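Local coordinates for DUF2235 domain-containing protein (Pseudomonas aeruginosa, PDB 4O5P) that is a type VI secretion phospholipase effector, Tle1, whose alpha/beta-hydrolase-type catalytic domain probably hydrolyses membrane phospholipids of target cells, at residues R145-L150 against A247-E252; A243-N248 against D304-P309. All coordinates share one frame; numbering follows the deposited sequence.

Contact 1. Residues R145-L150 against A247-E252; sequences RINWGL and ANWLQE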
ATOM      1  N   ARG A 145       2.312  -3.296 -11.954  1.00 16.47           N
ATOM      2  CA  ARG A 145       3.546  -3.104 -11.176  1.00 18.77           C
ATOM      3  C   ARG A 145       4.174  -4.429 -10.700  1.00 15.31           C
ATOM      4  O   ARG A 145       5.400  -4.616 -10.766  1.00 18.36           O
ATOM      5  CB  ARG A 145       3.277  -2.151 -10.000  1.00 15.81           C
ATOM      6  CG  ARG A 145       3.079  -0.710 -10.473  1.00 15.39           C
ATOM      7  CD  ARG A 145       2.594   0.220  -9.350  1.00 14.08           C
ATOM      8  NE  ARG A 145       2.590   1.612  -9.784  1.00 14.96           N
ATOM      9  CZ  ARG A 145       1.761   2.108 -10.698  1.00 16.32           C
ATOM     10  NH1 ARG A 145       0.860   1.324 -11.294  1.00 15.73           N
ATOM     11  NH2 ARG A 145       1.825   3.391 -11.018  1.00 16.49           N
ATOM     12  N   ILE A 146       3.334  -5.340 -10.222  1.00 15.72           N
ATOM     13  CA  ILE A 146       3.795  -6.689  -9.873  1.00 16.58           C
ATOM     14  C   ILE A 146       4.435  -7.374 -11.091  1.00 18.59           C
ATOM     15  O   ILE A 146       5.537  -7.920 -11.011  1.00 16.35           O
ATOM     16  CB  ILE A 146       2.621  -7.551  -9.338  1.00 17.74           C
ATOM     17  CG1 ILE A 146       2.059  -6.928  -8.057  1.00 14.10           C
ATOM     18  CG2 ILE A 146       3.084  -8.959  -9.017  1.00 13.04           C
ATOM     19  CD1 ILE A 146       0.636  -7.334  -7.777  1.00 14.41           C
ATOM     20  N   ASN A 147       3.761  -7.309 -12.230  1.00 16.39           N
ATOM     21  CA  ASN A 147       4.281  -7.976 -13.422  1.00 16.65           C
ATOM     22  C   ASN A 147       5.563  -7.354 -13.978  1.00 18.14           C
ATOM     23  O   ASN A 147       6.457  -8.071 -14.453  1.00 17.05           O
ATOM     24  CB  ASN A 147       3.178  -8.127 -14.485  1.00 16.13           C
ATOM     25  CG  ASN A 147       2.152  -9.192 -14.097  1.00 18.95           C
ATOM     26  OD1 ASN A 147       2.498 -10.168 -13.443  1.00 18.76           O
ATOM     27  ND2 ASN A 147       0.884  -8.993 -14.477  1.00 18.09           N
ATOM     28  N   TRP A 148       5.651  -6.027 -13.910  1.00 14.02           N
ATOM     29  CA  TRP A 148       6.886  -5.304 -14.199  1.00 16.82           C
ATOM     30  C   TRP A 148       7.993  -5.863 -13.315  1.00 17.66           C
ATOM     31  O   TRP A 148       9.093  -6.154 -13.786  1.00 19.43           O
ATOM     32  CB  TRP A 148       6.710  -3.815 -13.866  1.00 20.62           C
ATOM     33  CG  TRP A 148       7.914  -2.972 -14.195  1.00 17.52           C
ATOM     34  CD1 TRP A 148       8.225  -2.436 -15.416  1.00 19.33           C
ATOM     35  CD2 TRP A 148       8.955  -2.558 -13.300  1.00 19.63           C
ATOM     36  NE1 TRP A 148       9.396  -1.718 -15.334  1.00 19.28           N
ATOM     37  CE2 TRP A 148       9.865  -1.779 -14.043  1.00 21.82           C
ATOM     38  CE3 TRP A 148       9.220  -2.785 -11.943  1.00 18.36           C
ATOM     39  CZ2 TRP A 148      11.017  -1.228 -13.479  1.00 21.05           C
ATOM     40  CZ3 TRP A 148      10.360  -2.232 -11.384  1.00 19.77           C
ATOM     41  CH2 TRP A 148      11.245  -1.464 -12.150  1.00 19.74           C
ATOM     42  N   GLY A 149       7.677  -6.019 -12.031  1.00 16.25           N
ATOM     43  CA  GLY A 149       8.613  -6.581 -11.066  1.00 17.26           C
ATOM     44  C   GLY A 149       9.124  -7.933 -11.508  1.00 19.76           C
ATOM     45  O   GLY A 149      10.342  -8.152 -11.560  1.00 16.41           O
ATOM     46  N   LEU A 150       8.202  -8.836 -11.852  1.00 19.38           N
ATOM     47  CA  LEU A 150       8.593 -10.137 -12.396  1.00 18.29           C
ATOM     48  C   LEU A 150       9.530 -10.012 -13.613  1.00 18.73           C
ATOM     49  O   LEU A 150      10.568 -10.675 -13.663  1.00 17.44           O
ATOM     50  CB  LEU A 150       7.359 -10.991 -12.711  1.00 17.59           C
ATOM     51  CG  LEU A 150       6.598 -11.465 -11.467  1.00 17.10           C
ATOM     52  CD1 LEU A 150       5.238 -12.050 -11.820  1.00 16.68           C
ATOM     53  CD2 LEU A 150       7.443 -12.488 -10.698  1.00 19.81           C
ATOM     54  N   ALA A 247       5.569 -12.082  -4.390  1.00 14.95           N
ATOM     55  CA  ALA A 247       6.143 -13.269  -3.759  1.00 15.47           C
ATOM     56  C   ALA A 247       5.333 -14.523  -4.087  1.00 16.23           C
ATOM     57  O   ALA A 247       5.914 -15.555  -4.469  1.00 17.14           O
ATOM     58  CB  ALA A 247       6.257 -13.075  -2.249  1.00 14.06           C
ATOM     59  N   ASN A 248       4.007 -14.443  -3.952  1.00 16.48           N
ATOM     60  CA  ASN A 248       3.160 -15.585  -4.336  1.00 15.73           C
ATOM     61  C   ASN A 248       3.179 -15.978  -5.824  1.00 18.56           C
ATOM     62  O   ASN A 248       3.297 -17.165  -6.163  1.00 21.77           O
ATOM     63  CB  ASN A 248       1.715 -15.389  -3.858  1.00 16.19           C
ATOM     64  CG  ASN A 248       1.555 -15.693  -2.381  1.00 19.55           C
ATOM     65  OD1 ASN A 248       1.993 -16.743  -1.905  1.00 20.41           O
ATOM     66  ND2 ASN A 248       0.972 -14.756  -1.637  1.00 16.87           N
ATOM     67  N   TRP A 249       3.034 -15.003  -6.716  1.00 17.88           N
ATOM     68  CA  TRP A 249       3.121 -15.277  -8.156  1.00 19.92           C
ATOM     69  C   TRP A 249       4.498 -15.838  -8.557  1.00 18.51           C
ATOM     70  O   TRP A 249       4.625 -16.664  -9.475  1.00 20.37           O
ATOM     71  CB  TRP A 249       2.790 -14.012  -8.967  1.00 15.94           C
ATOM     72  CG  TRP A 249       1.380 -13.518  -8.754  1.00 18.73           C
ATOM     73  CD1 TRP A 249       0.425 -14.063  -7.923  1.00 17.43           C
ATOM     74  CD2 TRP A 249       0.759 -12.379  -9.378  1.00 19.31           C
ATOM     75  NE1 TRP A 249      -0.738 -13.331  -8.001  1.00 19.69           N
ATOM     76  CE2 TRP A 249      -0.561 -12.292  -8.878  1.00 16.83           C
ATOM     77  CE3 TRP A 249       1.188 -11.429 -10.310  1.00 19.00           C
ATOM     78  CZ2 TRP A 249      -1.454 -11.295  -9.286  1.00 20.12           C
ATOM     79  CZ3 TRP A 249       0.297 -10.435 -10.717  1.00 18.70           C
ATOM     80  CH2 TRP A 249      -1.005 -10.372 -10.194  1.00 19.05           C
ATOM     81  N   LEU A 250       5.535 -15.413  -7.850  1.00 21.33           N
ATOM     82  CA  LEU A 250       6.870 -15.889  -8.148  1.00 18.33           C
ATOM     83  C   LEU A 250       6.983 -17.340  -7.692  1.00 22.30           C
ATOM     84  O   LEU A 250       7.534 -18.193  -8.409  1.00 20.96           O
ATOM     85  CB  LEU A 250       7.914 -15.007  -7.483  1.00 15.87           C
ATOM     86  CG  LEU A 250       9.372 -15.429  -7.670  1.00 20.32           C
ATOM     87  CD1 LEU A 250       9.736 -15.485  -9.160  1.00 19.82           C
ATOM     88  CD2 LEU A 250      10.279 -14.465  -6.930  1.00 19.51           C
ATOM     89  N   GLN A 251       6.438 -17.621  -6.513  1.00 19.87           N
ATOM     90  CA  GLN A 251       6.476 -18.981  -5.994  1.00 21.93           C
ATOM     91  C   GLN A 251       5.738 -19.929  -6.923  1.00 23.03           C
ATOM     92  O   GLN A 251       6.242 -21.017  -7.231  1.00 22.57           O
ATOM     93  CB  GLN A 251       5.869 -19.062  -4.599  1.00 22.76           C
ATOM     94  CG  GLN A 251       6.040 -20.422  -3.972  1.00 24.03           C
ATOM     95  CD  GLN A 251       5.290 -20.567  -2.667  1.00 28.73           C
ATOM     96  OE1 GLN A 251       4.259 -19.916  -2.445  1.00 24.21           O
ATOM     97  NE2 GLN A 251       5.799 -21.432  -1.791  1.00 23.30           N
ATOM     98  N   GLU A 252       4.555 -19.505  -7.359  1.00 21.48           N
ATOM     99  CA  GLU A 252       3.757 -20.244  -8.326  1.00 23.65           C
ATOM    100  C   GLU A 252       4.551 -20.507  -9.618  1.00 22.72           C
ATOM    101  O   GLU A 252       4.513 -21.613 -10.166  1.00 20.39           O
ATOM    102  CB  GLU A 252       2.451 -19.474  -8.617  1.00 21.74           C
ATOM    103  CG  GLU A 252       2.255 -19.096 -10.088  1.00 28.25           C
ATOM    104  CD  GLU A 252       1.500 -17.774 -10.303  1.00 32.62           C
ATOM    105  OE1 GLU A 252       0.412 -17.584  -9.680  1.00 28.79           O
ATOM    106  OE2 GLU A 252       1.998 -16.939 -11.116  1.00 26.22           O
TER
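Ile146 and Asn147 both press on the six-membered ring of Trp249, and that indole carries most of the contact between two buried helices. Ile146 holds CG2 anti to the backbone N (chi1 -62° for its CG1 branch), and this methyl reaches Trp249 CE3 at 3.4 Å and CZ3 at 3.6 Å, arriving obliquely to the ring, with the two side chains crossing at about a right angle. Asn147 comes to the ring edge instead: its OD1 lies near the indole plane, 3.5 Å from Trp249 CZ3, and the amide and ring planes are turned 30° apart. Asn147 OD1 is buried here without a hydrogen-bond partner; the weakly positive C-H edge of the indole may compensate it in small part. One turn on, the two methyls of Leu150 divide between neighbours on the other helix: CD1 lies 4.2 Å from Trp249 CB, and CD2 4.1 Å from Leu250 CD1. The axes of the short segments approach to 10.5 Å, crossing at -48°, and the indole bridges from one helix to Ile146 and Asn147 of the other. Arg199 adds a cation-pi interaction to Trp249, and Met178 of helix 168-178 touches Asn147 and Leu150. This is mostly apolar helix-helix packing, without hydrogen bonds across it, joining helices 139-162 and 238-254 beside the central sheet of an alpha/beta-hydrolase-like domain.

Contact 2. Residues A243-N248 against D304-P309; sequences ARAFAN and DTMRLP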
ATOM      1  N   ALA A 243       4.203  -6.371  -3.228  1.00 16.50           N
ATOM      2  CA  ALA A 243       5.323  -7.267  -2.897  1.00 16.61           C
ATOM      3  C   ALA A 243       4.818  -8.640  -2.493  1.00 15.00           C
ATOM      4  O   ALA A 243       5.403  -9.671  -2.855  1.00 17.13           O
ATOM      5  CB  ALA A 243       6.170  -6.688  -1.811  1.00 12.28           C
ATOM      6  N   ARG A 244       3.739  -8.663  -1.734  1.00 15.41           N
ATOM      7  CA  ARG A 244       3.198  -9.937  -1.263  1.00 16.70           C
ATOM      8  C   ARG A 244       2.610 -10.762  -2.402  1.00 14.66           C
ATOM      9  O   ARG A 244       2.872 -11.974  -2.521  1.00 16.80           O
ATOM     10  CB  ARG A 244       2.192  -9.674  -0.135  1.00 17.57           C
ATOM     11  CG  ARG A 244       2.909  -9.070   1.076  1.00 12.21           C
ATOM     12  CD  ARG A 244       1.969  -8.453   2.122  1.00 12.96           C
ATOM     13  NE  ARG A 244       1.168  -9.435   2.852  1.00 14.25           N
ATOM     14  CZ  ARG A 244       0.543  -9.160   3.991  1.00 14.18           C
ATOM     15  NH1 ARG A 244       0.671  -7.953   4.521  1.00 12.20           N
ATOM     16  NH2 ARG A 244      -0.197 -10.080   4.605  1.00 15.45           N
ATOM     17  N   ALA A 245       1.844 -10.098  -3.266  1.00 14.41           N
ATOM     18  CA  ALA A 245       1.348 -10.776  -4.460  1.00 12.51           C
ATOM     19  C   ALA A 245       2.514 -11.238  -5.340  1.00 14.15           C
ATOM     20  O   ALA A 245       2.510 -12.356  -5.836  1.00 15.80           O
ATOM     21  CB  ALA A 245       0.389  -9.866  -5.235  1.00 13.58           C
ATOM     22  N   PHE A 246       3.518 -10.381  -5.518  1.00 15.25           N
ATOM     23  CA  PHE A 246       4.747 -10.724  -6.238  1.00 14.13           C
ATOM     24  C   PHE A 246       5.376 -12.014  -5.699  1.00 17.18           C
ATOM     25  O   PHE A 246       5.671 -12.938  -6.454  1.00 15.75           O
ATOM     26  CB  PHE A 246       5.731  -9.551  -6.138  1.00 15.78           C
ATOM     27  CG  PHE A 246       7.137  -9.861  -6.597  1.00 19.27           C
ATOM     28  CD1 PHE A 246       8.090 -10.351  -5.696  1.00 17.90           C
ATOM     29  CD2 PHE A 246       7.520  -9.613  -7.904  1.00 15.36           C
ATOM     30  CE1 PHE A 246       9.378 -10.616  -6.110  1.00 19.38           C
ATOM     31  CE2 PHE A 246       8.816  -9.873  -8.330  1.00 20.74           C
ATOM     32  CZ  PHE A 246       9.752 -10.380  -7.430  1.00 20.54           C
ATOM     33  N   ALA A 247       5.569 -12.082  -4.390  1.00 14.95           N
ATOM     34  CA  ALA A 247       6.143 -13.269  -3.759  1.00 15.47           C
ATOM     35  C   ALA A 247       5.333 -14.523  -4.087  1.00 16.23           C
ATOM     36  O   ALA A 247       5.914 -15.555  -4.469  1.00 17.14           O
ATOM     37  CB  ALA A 247       6.257 -13.075  -2.249  1.00 14.06           C
ATOM     38  N   ASN A 248       4.007 -14.443  -3.952  1.00 16.48           N
ATOM     39  CA  ASN A 248       3.160 -15.585  -4.336  1.00 15.73           C
ATOM     40  C   ASN A 248       3.179 -15.978  -5.824  1.00 18.56           C
ATOM     41  O   ASN A 248       3.297 -17.165  -6.163  1.00 21.77           O
ATOM     42  CB  ASN A 248       1.715 -15.389  -3.858  1.00 16.19           C
ATOM     43  CG  ASN A 248       1.555 -15.693  -2.381  1.00 19.55           C
ATOM     44  OD1 ASN A 248       1.993 -16.743  -1.905  1.00 20.41           O
ATOM     45  ND2 ASN A 248       0.972 -14.756  -1.637  1.00 16.87           N
ATOM     46  N   ASP A 304      -6.665 -13.561  -1.731  1.00 20.99           N
ATOM     47  CA  ASP A 304      -5.903 -14.798  -1.511  1.00 24.28           C
ATOM     48  C   ASP A 304      -4.418 -14.732  -1.876  1.00 20.36           C
ATOM     49  O   ASP A 304      -3.748 -15.758  -1.953  1.00 21.94           O
ATOM     50  CB  ASP A 304      -6.576 -15.982  -2.204  1.00 29.78           C
ATOM     51  CG  ASP A 304      -7.987 -16.226  -1.695  1.00 34.08           C
ATOM     52  OD1 ASP A 304      -8.352 -15.677  -0.625  1.00 34.86           O
ATOM     53  OD2 ASP A 304      -8.732 -16.977  -2.361  1.00 38.21           O
ATOM     54  N   THR A 305      -3.894 -13.527  -2.063  1.00 18.90           N
ATOM     55  CA  THR A 305      -2.469 -13.358  -2.354  1.00 19.89           C
ATOM     56  C   THR A 305      -1.726 -12.512  -1.302  1.00 17.40           C
ATOM     57  O   THR A 305      -0.538 -12.235  -1.432  1.00 17.42           O
ATOM     58  CB  THR A 305      -2.239 -12.816  -3.783  1.00 19.58           C
ATOM     59  OG1 THR A 305      -2.942 -11.581  -3.952  1.00 19.57           O
ATOM     60  CG2 THR A 305      -2.751 -13.823  -4.821  1.00 25.18           C
HETATM   61  N   MSE A 306      -2.418 -12.110  -0.246  1.00 18.74           N
HETATM   62  CA  MSE A 306      -1.747 -11.379   0.816  1.00 15.68           C
HETATM   63  C   MSE A 306      -1.072 -12.340   1.780  1.00 15.61           C
HETATM   64  O   MSE A 306      -0.085 -11.999   2.441  1.00 14.29           O
HETATM   65  CB  MSE A 306      -2.742 -10.492   1.566  1.00 17.25           C
HETATM   66  CG  MSE A 306      -3.307  -9.353   0.704  1.00 14.57           C
HETATM   67 SE   MSE A 306      -1.849  -8.217   0.073  1.00 24.67          SE
HETATM   68  CE  MSE A 306      -1.684  -8.959  -1.716  1.00 12.06           C
ATOM     69  N   ARG A 307      -1.648 -13.530   1.886  1.00 17.80           N
ATOM     70  CA  ARG A 307      -1.112 -14.588   2.731  1.00 18.51           C
ATOM     71  C   ARG A 307       0.332 -14.864   2.322  1.00 19.92           C
ATOM     72  O   ARG A 307       0.599 -15.119   1.142  1.00 19.99           O
ATOM     73  CB  ARG A 307      -1.951 -15.841   2.507  1.00 20.10           C
ATOM     74  CG  ARG A 307      -1.697 -16.947   3.477  1.00 20.63           C
ATOM     75  CD  ARG A 307      -2.274 -18.267   2.944  1.00 24.42           C
ATOM     76  NE  ARG A 307      -1.712 -19.360   3.720  1.00 23.02           N
ATOM     77  CZ  ARG A 307      -2.205 -19.763   4.885  1.00 23.04           C
ATOM     78  NH1 ARG A 307      -3.300 -19.180   5.383  1.00 22.13           N
ATOM     79  NH2 ARG A 307      -1.614 -20.752   5.544  1.00 19.82           N
ATOM     80  N   LEU A 308       1.269 -14.796   3.266  1.00 18.25           N
ATOM     81  CA  LEU A 308       2.674 -14.981   2.900  1.00 17.15           C
ATOM     82  C   LEU A 308       2.873 -16.407   2.350  1.00 17.60           C
ATOM     83  O   LEU A 308       2.086 -17.304   2.668  1.00 15.78           O
ATOM     84  CB  LEU A 308       3.595 -14.715   4.090  1.00 16.82           C
ATOM     85  CG  LEU A 308       3.753 -13.319   4.708  1.00 16.49           C
ATOM     86  CD1 LEU A 308       4.759 -13.403   5.833  1.00 12.19           C
ATOM     87  CD2 LEU A 308       4.217 -12.264   3.725  1.00 12.29           C
ATOM     88  N   PRO A 309       3.885 -16.605   1.482  1.00 16.59           N
ATOM     89  CA  PRO A 309       4.102 -17.948   0.914  1.00 21.67           C
ATOM     90  C   PRO A 309       4.310 -19.014   1.986  1.00 22.08           C
ATOM     91  O   PRO A 309       5.053 -18.786   2.953  1.00 23.22           O
ATOM     92  CB  PRO A 309       5.395 -17.781   0.099  1.00 18.99           C
ATOM     93  CG  PRO A 309       5.361 -16.369  -0.360  1.00 19.53           C
ATOM     94  CD  PRO A 309       4.727 -15.591   0.818  1.00 17.16           C
TER
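Arg244 reaches from its helix to the backbone of the 304-309 loop and grips one carbonyl oxygen, Met306 O, with two nitrogens. NE and NH2 each lie 2.9 Å from Met306 O, which sits in the guanidinium plane; NE meets a lone pair in the carbonyl plane, whereas NH2 stands above that plane. The bend at chi3 (69°) sets NE off the line of the aliphatic chain, and bonds from NH1 to Asp347 O and from NH2 to Ser348 O fix the group further. At Ala245 the loop comes close: its CB packs 4.0 Å from Thr305 OG1, itself hydrogen-bonded to Trp301 O, and 4.2 Å from CE of the selenomethionine at position 306. Ala247 CB meets the ring of Pro309 at CG, 3.9 Å away. Asn248 then spends both hydrogens of its amide on the loop. Its ND2 donates almost straight (177°) to Arg307 O at 2.8 Å and, with more bend, to Thr305 O at 2.9 Å, both acceptors lying in the amide plane. Side-chain donors thus satisfy three loop carbonyls, an arrangement that fastens an irregular loop onto the helix following the probable nucleophile elbow of an alpha/beta-hydrolase-like fold.

Overall arrangement
Helix 238-254 is common to both contacts, whose centres lie about 9 Å apart and which share Ala247 and Asn248. Along the chain, helix 139-162 comes first, then helix 238-254, and last the loop between strands 294-299 and 331-336. Contact 1 is mostly apolar, without hydrogen bonds across it, whereas contact 2 relies on hydrogen bonds to backbone carbonyls. The two are in touch: Ile146 CD1 packs on Ala245 CB, and Gln251 OE1 on Pro309 CB. Phe246 and Ala243 meanwhile face strand 225-236 of the central mixed sheet. Just after the probable nucleophile elbow, helix 238-254 thus has the sheet, helix 139-162 and the 304-309 loop packed around it.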